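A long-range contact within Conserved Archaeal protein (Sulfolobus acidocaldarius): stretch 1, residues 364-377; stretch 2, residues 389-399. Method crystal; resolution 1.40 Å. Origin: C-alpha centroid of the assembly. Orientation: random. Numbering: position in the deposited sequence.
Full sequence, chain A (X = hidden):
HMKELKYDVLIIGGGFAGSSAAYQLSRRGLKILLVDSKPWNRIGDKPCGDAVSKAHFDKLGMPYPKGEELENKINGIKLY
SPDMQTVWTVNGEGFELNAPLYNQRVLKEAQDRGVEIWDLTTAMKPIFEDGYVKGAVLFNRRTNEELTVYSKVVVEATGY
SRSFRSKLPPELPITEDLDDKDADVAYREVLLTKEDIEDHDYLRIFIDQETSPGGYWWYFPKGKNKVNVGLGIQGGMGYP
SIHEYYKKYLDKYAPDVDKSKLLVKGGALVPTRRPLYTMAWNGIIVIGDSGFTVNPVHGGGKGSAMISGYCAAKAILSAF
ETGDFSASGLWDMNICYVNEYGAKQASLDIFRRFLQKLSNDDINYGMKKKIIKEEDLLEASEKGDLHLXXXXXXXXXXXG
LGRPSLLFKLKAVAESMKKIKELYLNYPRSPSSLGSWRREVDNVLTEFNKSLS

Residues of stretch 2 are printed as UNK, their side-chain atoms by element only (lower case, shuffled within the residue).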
ATOM      1  N   ASN A 364      23.814  10.790   0.457  1.00 15.99           N
ATOM      2  CA  ASN A 364      25.114  10.394  -0.073  1.00 15.88           C
ATOM      3  C   ASN A 364      26.112  10.072   1.034  1.00 17.08           C
ATOM      4  O   ASN A 364      26.825   9.070   0.969  1.00 19.46           O
ATOM      5  CB  ASN A 364      25.702  11.493  -0.963  1.00 16.18           C
ATOM      6  CG  ASN A 364      24.994  11.594  -2.301  1.00 17.37           C
ATOM      7  OD1 ASN A 364      24.484  10.599  -2.822  1.00 17.14           O
ATOM      8  ND2 ASN A 364      24.966  12.788  -2.868  1.00 19.93           N
ATOM      9  N   TYR A 365      26.177  10.946   2.034  1.00 16.04           N
ATOM     10  CA  TYR A 365      27.112  10.781   3.138  1.00 16.78           C
ATOM     11  C   TYR A 365      26.777   9.550   3.969  1.00 17.28           C
ATOM     12  O   TYR A 365      27.656   8.736   4.261  1.00 20.30           O
ATOM     13  CB  TYR A 365      27.071  12.026   4.013  1.00 18.14           C
ATOM     14  CG  TYR A 365      28.073  12.032   5.130  1.00 19.30           C
ATOM     15  CD1 TYR A 365      29.388  12.405   4.898  1.00 19.68           C
ATOM     16  CD2 TYR A 365      27.703  11.680   6.423  1.00 20.57           C
ATOM     17  CE1 TYR A 365      30.318  12.431   5.928  1.00 22.20           C
ATOM     18  CE2 TYR A 365      28.624  11.701   7.455  1.00 24.83           C
ATOM     19  CZ  TYR A 365      29.921  12.070   7.200  1.00 21.48           C
ATOM     20  OH  TYR A 365      30.839  12.094   8.226  1.00 25.94           O
ATOM     21  N   GLY A 366      25.513   9.424   4.354  1.00 19.14           N
ATOM     22  CA  GLY A 366      25.072   8.322   5.189  1.00 20.73           C
ATOM     23  C   GLY A 366      25.266   6.976   4.512  1.00 21.32           C
ATOM     24  O   GLY A 366      25.693   6.015   5.145  1.00 24.45           O
ATOM     25  N   MET A 367      24.976   6.901   3.218  1.00 17.67           N
ATOM     26  CA  MET A 367      25.174   5.651   2.491  1.00 17.19           C
ATOM     27  C   MET A 367      26.655   5.330   2.304  1.00 21.75           C
ATOM     28  O   MET A 367      27.083   4.196   2.531  1.00 21.68           O
ATOM     29  CB  MET A 367      24.443   5.676   1.155  1.00 16.69           C
ATOM     30  CG  MET A 367      22.933   5.656   1.333  1.00 19.50           C
ATOM     31  SD  MET A 367      21.995   5.482  -0.196  1.00 18.89           S
ATOM     32  CE  MET A 367      22.476   3.826  -0.686  1.00 21.15           C
ATOM     33  N   LYS A 368      27.443   6.325   1.911  1.00 20.14           N
ATOM     34  CA  LYS A 368      28.867   6.088   1.698  1.00 22.19           C
ATOM     35  C   LYS A 368      29.580   5.677   2.984  1.00 21.15           C
ATOM     36  O   LYS A 368      30.452   4.798   2.967  1.00 26.21           O
ATOM     37  CB  LYS A 368      29.549   7.312   1.084  1.00 21.69           C
ATOM     38  CG  LYS A 368      31.059   7.147   0.926  1.00 28.34           C
ATOM     39  CD  LYS A 368      31.653   8.200   0.005  1.00 34.04           C
ATOM     40  CE  LYS A 368      31.247   7.963  -1.444  1.00 33.45           C
ATOM     41  NZ  LYS A 368      31.875   8.968  -2.347  1.00 37.56           N
ATOM     42  N   LYS A 369      29.206   6.309   4.094  1.00 20.46           N
ATOM     43  CA  LYS A 369      29.855   6.042   5.376  1.00 22.66           C
ATOM     44  C   LYS A 369      29.260   4.833   6.088  1.00 21.28           C
ATOM     45  O   LYS A 369      29.703   4.500   7.195  1.00 27.00           O
ATOM     46  CB  LYS A 369      29.763   7.261   6.302  1.00 26.12           C
ATOM     47  CG  LYS A 369      30.461   8.509   5.794  1.00 28.19           C
ATOM     48  CD  LYS A 369      31.959   8.467   6.038  1.00 35.06           C
ATOM     49  CE  LYS A 369      32.618   9.766   5.593  1.00 43.32           C
ATOM     50  NZ  LYS A 369      34.085   9.785   5.842  1.00 55.64           N
ATOM     51  N   LYS A 370      28.276   4.189   5.470  1.00 24.72           N
ATOM     52  CA  LYS A 370      27.618   3.024   6.060  1.00 29.18           C
ATOM     53  C   LYS A 370      27.028   3.343   7.431  1.00 26.70           C
ATOM     54  O   LYS A 370      27.283   2.634   8.410  1.00 29.11           O
ATOM     55  CB  LYS A 370      28.590   1.842   6.162  1.00 38.75           C
ATOM     56  CG  LYS A 370      28.897   1.180   4.832  1.00 46.26           C
ATOM     57  CD  LYS A 370      27.618   0.689   4.171  1.00 63.59           C
ATOM     58  CE  LYS A 370      26.879  -0.311   5.048  1.00 46.40           C
ATOM     59  NZ  LYS A 370      25.495  -0.561   4.555  1.00 55.45           N
ATOM     60  N   ILE A 371      26.245   4.416   7.484  1.00 24.59           N
ATOM     61  CA  ILE A 371      25.593   4.875   8.708  1.00 22.17           C
ATOM     62  C   ILE A 371      24.835   3.730   9.391  1.00 23.55           C
ATOM     63  O   ILE A 371      24.864   3.591  10.620  1.00 24.86           O
ATOM     64  CB  ILE A 371      24.674   6.101   8.405  1.00 25.90           C
ATOM     65  CG1 ILE A 371      24.133   6.726   9.690  1.00 29.48           C
ATOM     66  CG2 ILE A 371      23.552   5.748   7.421  1.00 26.39           C
ATOM     67  CD1 ILE A 371      23.384   8.024   9.462  1.00 27.89           C
ATOM     68  N   ILE A 372      24.176   2.903   8.584  1.00 22.82           N
ATOM     69  CA  ILE A 372      23.605   1.643   9.044  1.00 26.26           C
ATOM     70  C   ILE A 372      23.964   0.573   8.027  1.00 26.23           C
ATOM     71  O   ILE A 372      24.394   0.889   6.917  1.00 29.20           O
ATOM     72  CB  ILE A 372      22.068   1.704   9.213  1.00 25.91           C
ATOM     73  CG1 ILE A 372      21.371   1.921   7.866  1.00 27.51           C
ATOM     74  CG2 ILE A 372      21.671   2.784  10.210  1.00 24.73           C
ATOM     75  CD1 ILE A 372      19.855   1.837   7.956  1.00 27.07           C
ATOM     76  N   LYS A 373      23.817  -0.688   8.410  1.00 26.01           N
ATOM     77  CA  LYS A 373      24.095  -1.781   7.494  1.00 27.83           C
ATOM     78  C   LYS A 373      22.900  -2.009   6.569  1.00 28.04           C
ATOM     79  O   LYS A 373      21.779  -1.589   6.873  1.00 26.61           O
ATOM     80  CB  LYS A 373      24.417  -3.056   8.269  1.00 26.59           C
ATOM     81  CG  LYS A 373      25.631  -2.948   9.177  1.00 36.01           C
ATOM     82  CD  LYS A 373      25.858  -4.253   9.925  1.00 41.67           C
ATOM     83  CE  LYS A 373      27.097  -4.183  10.805  1.00 51.35           C
ATOM     84  NZ  LYS A 373      27.257  -5.415  11.628  1.00 62.67           N
ATOM     85  N   GLU A 374      23.147  -2.661   5.437  1.00 28.71           N
ATOM     86  CA  GLU A 374      22.078  -3.058   4.527  1.00 29.98           C
ATOM     87  C   GLU A 374      21.033  -3.883   5.272  1.00 37.59           C
ATOM     88  O   GLU A 374      19.826  -3.698   5.080  1.00 32.67           O
ATOM     89  CB  GLU A 374      22.656  -3.858   3.355  1.00 31.70           C
ATOM     90  CG  GLU A 374      23.464  -3.014   2.380  1.00 42.24           C
ATOM     91  CD  GLU A 374      24.593  -3.785   1.729  1.00 57.58           C
ATOM     92  OE1 GLU A 374      25.298  -4.520   2.450  1.00 63.52           O
ATOM     93  OE2 GLU A 374      24.778  -3.658   0.501  1.00 37.74           O
ATOM     94  N   GLU A 375      21.505  -4.777   6.137  1.00 31.23           N
ATOM     95  CA  GLU A 375      20.615  -5.618   6.927  1.00 28.80           C
ATOM     96  C   GLU A 375      19.787  -4.803   7.921  1.00 33.34           C
ATOM     97  O   GLU A 375      18.668  -5.187   8.251  1.00 28.50           O
ATOM     98  CB  GLU A 375      21.392  -6.721   7.651  1.00 36.29           C
ATOM     99  CG  GLU A 375      22.678  -6.265   8.316  1.00 55.46           C
ATOM    100  CD  GLU A 375      23.908  -6.569   7.477  1.00 65.09           C
ATOM    101  OE1 GLU A 375      24.703  -7.443   7.888  1.00 56.30           O
ATOM    102  OE2 GLU A 375      24.079  -5.935   6.409  1.00 38.87           O
ATOM    103  N   ASP A 376      20.336  -3.685   8.394  1.00 26.37           N
ATOM    104  CA  ASP A 376      19.598  -2.799   9.294  1.00 25.51           C
ATOM    105  C   ASP A 376      18.446  -2.130   8.557  1.00 29.12           C
ATOM    106  O   ASP A 376      17.356  -1.959   9.104  1.00 24.20           O
ATOM    107  CB  ASP A 376      20.514  -1.720   9.883  1.00 25.95           C
ATOM    108  CG  ASP A 376      21.632  -2.291  10.735  1.00 32.95           C
ATOM    109  OD1 ASP A 376      21.437  -3.350  11.374  1.00 32.72           O
ATOM    110  OD2 ASP A 376      22.715  -1.661  10.770  1.00 32.46           O
ATOM    111  N   LEU A 377      18.691  -1.735   7.313  1.00 23.06           N
ATOM    112  CA  LEU A 377      17.641  -1.113   6.518  1.00 23.10           C
ATOM    113  C   LEU A 377      16.504  -2.099   6.291  1.00 26.69           C
ATOM    114  O   LEU A 377      15.326  -1.732   6.361  1.00 25.08           O
ATOM    115  CB  LEU A 377      18.204  -0.611   5.187  1.00 24.58           C
ATOM    116  CG  LEU A 377      17.174   0.041   4.261  1.00 33.41           C
ATOM    117  CD1 LEU A 377      16.568   1.276   4.910  1.00 31.86           C
ATOM    118  CD2 LEU A 377      17.801   0.390   2.918  1.00 38.13           C
ATOM    119  N   UNK A 389      20.378   0.734  19.739  1.00 32.53           N
ATOM    120  CA  UNK A 389      21.767   0.327  19.544  1.00 32.91           C
ATOM    121  C   UNK A 389      22.329   0.699  18.169  1.00 40.13           C
ATOM    122  O   UNK A 389      23.382   1.325  18.073  1.00 36.47           O
ATOM    123  o   UNK A 389      23.144  -1.646  19.260  1.00 64.81           O
ATOM    124  c   UNK A 389      21.896  -1.181  19.745  1.00 43.33           C
ATOM    125  N   UNK A 390      21.634   0.287  17.111  1.00 32.17           N
ATOM    126  CA  UNK A 390      22.027   0.593  15.737  1.00 30.09           C
ATOM    127  C   UNK A 390      22.063   2.105  15.531  1.00 25.52           C
ATOM    128  O   UNK A 390      22.917   2.639  14.811  1.00 24.39           O
ATOM    129  c   UNK A 390      21.164  -1.580  14.792  1.00 33.14           C
ATOM    130  c   UNK A 390      21.292   0.432  13.300  1.00 24.79           C
ATOM    131  c   UNK A 390      21.047  -0.066  14.724  1.00 26.83           C
ATOM    132  N   UNK A 391      21.136   2.793  16.187  1.00 25.46           N
ATOM    133  CA  UNK A 391      21.113   4.247  16.164  1.00 24.85           C
ATOM    134  C   UNK A 391      22.388   4.816  16.789  1.00 25.41           C
ATOM    135  O   UNK A 391      22.973   5.750  16.244  1.00 26.06           O
ATOM    136  c   UNK A 391      19.876   4.776  16.881  1.00 32.46           C
ATOM    137  N   UNK A 392      22.827   4.237  17.906  1.00 27.71           N
ATOM    138  CA  UNK A 392      24.038   4.709  18.576  1.00 27.65           C
ATOM    139  C   UNK A 392      25.264   4.557  17.683  1.00 35.79           C
ATOM    140  O   UNK A 392      26.084   5.466  17.585  1.00 26.77           O
ATOM    141  c   UNK A 392      24.254   3.980  19.906  1.00 30.31           C
ATOM    142  c   UNK A 392      23.335   4.486  21.009  1.00 35.32           C
ATOM    143  o   UNK A 392      22.778   5.596  20.867  1.00 36.38           O
ATOM    144  o   UNK A 392      23.176   3.771  22.021  1.00 42.60           O
ATOM    145  N   UNK A 393      25.378   3.408  17.023  1.00 27.19           N
ATOM    146  CA  UNK A 393      26.473   3.166  16.089  1.00 26.79           C
ATOM    147  C   UNK A 393      26.452   4.176  14.948  1.00 24.58           C
ATOM    148  O   UNK A 393      27.494   4.705  14.547  1.00 25.53           O
ATOM    149  c   UNK A 393      26.408   1.731  15.550  1.00 28.36           C
ATOM    150  n   UNK A 393      29.673  -0.146  13.338  1.00 57.55           N
ATOM    151  c   UNK A 393      28.830   1.629  14.868  1.00 42.16           C
ATOM    152  c   UNK A 393      27.389   1.429  14.432  1.00 35.28           C
ATOM    153  c   UNK A 393      29.791   1.283  13.741  1.00 56.42           C
ATOM    154  N   UNK A 394      25.258   4.436  14.427  1.00 23.24           N
ATOM    155  CA  UNK A 394      25.071   5.422  13.367  1.00 21.38           C
ATOM    156  C   UNK A 394      25.584   6.797  13.793  1.00 23.14           C
ATOM    157  O   UNK A 394      26.250   7.499  13.023  1.00 23.38           O
ATOM    158  c   UNK A 394      23.606   5.505  12.999  1.00 20.49           C
ATOM    159  N   UNK A 395      25.275   7.187  15.023  1.00 23.47           N
ATOM    160  CA  UNK A 395      25.695   8.493  15.517  1.00 23.05           C
ATOM    161  C   UNK A 395      27.204   8.591  15.654  1.00 23.61           C
ATOM    162  O   UNK A 395      27.798   9.640  15.396  1.00 25.48           O
ATOM    163  s   UNK A 395      22.838  10.149  15.531  1.00 33.11           S
ATOM    164  c   UNK A 395      24.983   8.830  16.828  1.00 26.59           C
ATOM    165  c   UNK A 395      23.460   8.904  16.692  1.00 27.61           C
ATOM    166  c   UNK A 395      22.843   9.294  13.956  1.00 34.61           C
ATOM    167  N   UNK A 396      27.835   7.492  16.036  1.00 24.32           N
ATOM    168  CA  UNK A 396      29.289   7.463  16.064  1.00 25.32           C
ATOM    169  C   UNK A 396      29.858   7.573  14.644  1.00 24.14           C
ATOM    170  O   UNK A 396      30.857   8.250  14.418  1.00 27.07           O
ATOM    171  c   UNK A 396      29.800   6.206  16.769  1.00 27.29           C
ATOM    172  n   UNK A 396      32.648   3.317  19.740  1.00 42.80           N
ATOM    173  c   UNK A 396      31.808   4.927  17.610  1.00 31.66           C
ATOM    174  c   UNK A 396      32.262   4.558  20.000  1.00 35.05           C
ATOM    175  n   UNK A 396      32.285   5.011  21.253  1.00 36.66           N
ATOM    176  c   UNK A 396      31.313   6.036  16.701  1.00 33.05           C
ATOM    177  n   UNK A 396      31.855   5.343  19.009  1.00 32.57           N
ATOM    178  N   UNK A 397      29.214   6.917  13.686  1.00 23.49           N
ATOM    179  CA  UNK A 397      29.686   6.937  12.306  1.00 23.02           C
ATOM    180  C   UNK A 397      29.718   8.351  11.718  1.00 26.08           C
ATOM    181  O   UNK A 397      30.651   8.715  10.996  1.00 28.63           O
ATOM    182  c   UNK A 397      29.179   4.539  11.744  1.00 32.46           C
ATOM    183  c   UNK A 397      29.063   6.277   9.940  1.00 30.28           C
ATOM    184  c   UNK A 397      28.846   5.989  11.419  1.00 28.99           C
ATOM    185  N   UNK A 398      28.715   9.160  12.045  1.00 22.42           N
ATOM    186  CA  UNK A 398      28.611  10.482  11.444  1.00 20.80           C
ATOM    187  C   UNK A 398      29.189  11.579  12.326  1.00 21.35           C
ATOM    188  O   UNK A 398      29.030  12.762  12.024  1.00 24.52           O
ATOM    189  c   UNK A 398      26.287  10.947  12.337  1.00 21.23           C
ATOM    190  c   UNK A 398      26.573   9.801  10.106  1.00 22.21           C
ATOM    191  c   UNK A 398      27.153  10.836  11.080  1.00 20.44           C
ATOM    192  c   UNK A 398      24.936  11.583  12.091  1.00 24.60           C
ATOM    193  N   UNK A 399      29.880  11.187  13.394  1.00 22.63           N
ATOM    194  CA  UNK A 399      30.300  12.136  14.420  1.00 22.89           C
ATOM    195  C   UNK A 399      31.350  13.115  13.904  1.00 23.56           C
ATOM    196  O   UNK A 399      31.626  14.128  14.543  1.00 27.41           O
ATOM    197  o   UNK A 399      31.974  10.653  15.430  1.00 33.59           O
ATOM    198  c   UNK A 399      30.796  11.408  15.681  1.00 28.47           C
TER
HETATM  199  O   HOH W   1      31.932  10.942  10.491  1.00 29.59           O
HETATM  200  O   HOH W   2      24.484   1.705  12.575  1.00 23.65           O

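Position 389 has one side-chain carbon followed by one oxygen. It lies out of reach of stretch 1. It is a serine, S389.

Position 390 has three carbons, forked at the first. It points toward stretch 1, and one methyl lies 3.9 Å from I372 CG2. The same methyl lies 3.6 Å from D376 OD2. A three-carbon fork is valine, V390, and this methyl is CG1.

Position 391 has a single carbon, directed away from stretch 1. It is A391.

Position 392 has two carbons, the second carrying two oxygens. It is an exposed carboxylate, D392.

Position 393 has four carbons in a row ending in nitrogen. It points sideways without close contact. It is K393.

Position 394 has one carbon, CB, packed 3.6 Å from I371 CG1 and 3.3 Å from I371 O. This is A394. Its CA also makes a CA-H...O contact with I371 O, 3.3 Å from CA to O. Here the CA atoms of I371 and A394 are 4.7 Å apart.

Position 395 has two carbons, a sulfur and a final carbon, unbranched. The CB points away, though the end of the chain comes nearer. It is M395.

Position 396 has three carbons, a nitrogen, then a carbon carrying two more nitrogens. This guanidinium marks R396, which does not reach stretch 1.

Position 397 has three carbons, forked at the first, and points toward stretch 1. One methyl is 3.3 Å from K369 O and 3.8 Å from K369 CB. It is V397, and the methyl is CG1, which also lies 3.9 Å from I371 CA.

Position 398 has four carbons, forked at the first, with one arm two carbons long. The short arm meets I371 CD1 and the edge of the Y365 ring. It is I398, and the short arm is CG2. I398 CG2 lies 3.7 Å from I371 CD1. I398 CG2 lies 3.9 Å from Y365 CE2.

Position 399 has one carbon and one oxygen, directed away. It is S399.

The contact is mainly apolar. V397 and A394 pack on the turn at K369 to I371. V390 meets I372 and D376, and I398 meets I371 and Y365. No direct hydrogen bond crosses; two waters bridge instead. The O of water 1 lies 2.8 Å from Y365 OH and 2.6 Å from V397 O, to which it donates. The O of water 2 donates to I371 O (2.7 Å) and V390 O (2.9 Å). D376 OD2 accepts from K373 N at 2.8 Å; K373 holds the N-cap position of the next helix.

Stretch 2 (389-399) SVADKAMRVIS
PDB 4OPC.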